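Local coordinates for protein toxin FitB (Neisseria gonorrhoeae, PDB 2H1C) that acts as the PIN-domain toxin of a type II toxin-antitoxin system, a presumed magnesium-dependent ribonuclease that pairs with the antitoxin FitA in a promoter-binding complex, at residues S125-A128 with A132-N135. Numbering follows the deposited sequence.
Sequences SFFA and AVFN
Val133 splits its two methyl groups between consecutive aromatic residues of the short helix, CG1 going to Phe126 and CG2 to Phe127. The evidence for a CH-pi contact is clear on the second side: Val133 CG2 lies 3.9 Å from the centroid of the Phe127 ring, 24° off the ring normal. It is therefore over a face but displaced toward the rim, and Val133 CG2 lies 3.6 Å from Phe127 CE1, with CZ almost as near. On the other side CG1 meets the root of Phe126, with Val133 CG1 3.9 Å from Phe126 CG; its still closer approach to Phe126 CB is too short to be trusted. This methyl comes at the Phe126 ring obliquely. In Val133, CG1 is anti to the carbonyl carbon (chi1 -61°), which leaves CG2 between N and C and sends one methyl to each phenylalanine. The consecutive helix positions part the two rings: the Phe126 bond from CA to CB points toward the strand, but its ring continues into the interior, whereas the far side of the exposed Phe127 ring approaches Val133. The CA atoms of Phe126 and Val133 are 6.8 Å apart, and the join is purely apolar. It packs the helix of a beta-alpha-beta unit, strand 117-119, helix 124-128 and strand 133-134, against its closing strand, at one edge of the parallel PIN-domain sheet. On the inner side of the contact, the buried Phe126 touches Val118 of strand 117-119 and Ile107 and Ala108 of helix 102-114, close to Asp5 and Asp104, the predicted magnesium ligands.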
loop_
_atom_site.group_PDB
_atom_site.type_symbol
_atom_site.label_atom_id
_atom_site.label_comp_id
_atom_site.label_asym_id
_atom_site.label_seq_id
_atom_site.Cartn_x
_atom_site.Cartn_y
_atom_site.Cartn_z
ATOM N N SER A 125 5.834 -15.772 -2.587
ATOM C CA SER A 125 6.416 -14.435 -2.613
ATOM C C SER A 125 7.221 -14.088 -1.368
ATOM O O SER A 125 8.235 -13.393 -1.451
ATOM C CB SER A 125 5.318 -13.386 -2.802
ATOM O OG SER A 125 4.483 -13.725 -3.890
ATOM N N PHE A 126 6.783 -14.573 -0.211
ATOM C CA PHE A 126 7.477 -14.243 1.019
ATOM C C PHE A 126 8.820 -14.934 1.157
ATOM O O PHE A 126 9.741 -14.402 1.775
ATOM C CB PHE A 126 6.564 -14.520 2.209
ATOM C CG PHE A 126 5.277 -13.750 2.155
ATOM C CD1 PHE A 126 4.134 -14.315 1.598
ATOM C CD2 PHE A 126 5.222 -12.432 2.611
ATOM C CE1 PHE A 126 2.950 -13.582 1.484
ATOM C CE2 PHE A 126 4.044 -11.684 2.504
ATOM C CZ PHE A 126 2.904 -12.262 1.939
ATOM N N PHE A 127 8.947 -16.115 0.568
ATOM C CA PHE A 127 10.218 -16.815 0.623
ATOM C C PHE A 127 11.227 -15.993 -0.176
ATOM O O PHE A 127 12.370 -15.813 0.244
ATOM C CB PHE A 127 10.080 -18.215 0.029
ATOM C CG PHE A 127 9.606 -19.241 1.014
ATOM C CD1 PHE A 127 10.247 -19.382 2.241
ATOM C CD2 PHE A 127 8.552 -20.094 0.706
ATOM C CE1 PHE A 127 9.850 -20.360 3.143
ATOM C CE2 PHE A 127 8.146 -21.078 1.605
ATOM C CZ PHE A 127 8.798 -21.209 2.824
ATOM N N ALA A 128 10.783 -15.473 -1.316
ATOM C CA ALA A 128 11.637 -14.660 -2.175
ATOM C C ALA A 128 11.988 -13.321 -1.521
ATOM O O ALA A 128 13.006 -12.706 -1.844
ATOM C CB ALA A 128 10.954 -14.431 -3.518
ATOM N N ALA A 132 10.532 -14.423 7.242
ATOM C CA ALA A 132 10.039 -15.652 7.865
ATOM C C ALA A 132 8.556 -15.837 7.552
ATOM O O ALA A 132 7.789 -14.867 7.521
ATOM C CB ALA A 132 10.247 -15.597 9.360
ATOM N N VAL A 133 8.146 -17.077 7.326
ATOM C CA VAL A 133 6.754 -17.320 7.015
ATOM C C VAL A 133 6.248 -18.617 7.604
ATOM O O VAL A 133 7.029 -19.539 7.886
ATOM C CB VAL A 133 6.527 -17.331 5.482
ATOM C CG1 VAL A 133 6.895 -15.994 4.915
ATOM C CG2 VAL A 133 7.372 -18.420 4.826
ATOM N N PHE A 134 4.939 -18.678 7.818
ATOM C CA PHE A 134 4.332 -19.888 8.335
ATOM C C PHE A 134 2.992 -20.095 7.655
ATOM O O PHE A 134 2.181 -19.172 7.568
ATOM C CB PHE A 134 4.133 -19.826 9.847
ATOM C CG PHE A 134 3.462 -21.051 10.401
ATOM C CD1 PHE A 134 4.112 -22.284 10.374
ATOM C CD2 PHE A 134 2.162 -20.988 10.887
ATOM C CE1 PHE A 134 3.470 -23.441 10.819
ATOM C CE2 PHE A 134 1.510 -22.135 11.333
ATOM C CZ PHE A 134 2.164 -23.364 11.301
ATOM N N ASN A 135 2.780 -21.307 7.147
ATOM C CA ASN A 135 1.538 -21.660 6.462
ATOM C C ASN A 135 0.724 -22.508 7.440
ATOM O O ASN A 135 1.051 -23.674 7.658
ATOM C CB ASN A 135 1.848 -22.480 5.200
ATOM C CG ASN A 135 0.607 -22.824 4.409
ATOM O OD1 ASN A 135 -0.506 -22.837 4.941
ATOM N ND2 ASN A 135 0.786 -23.112 3.125
#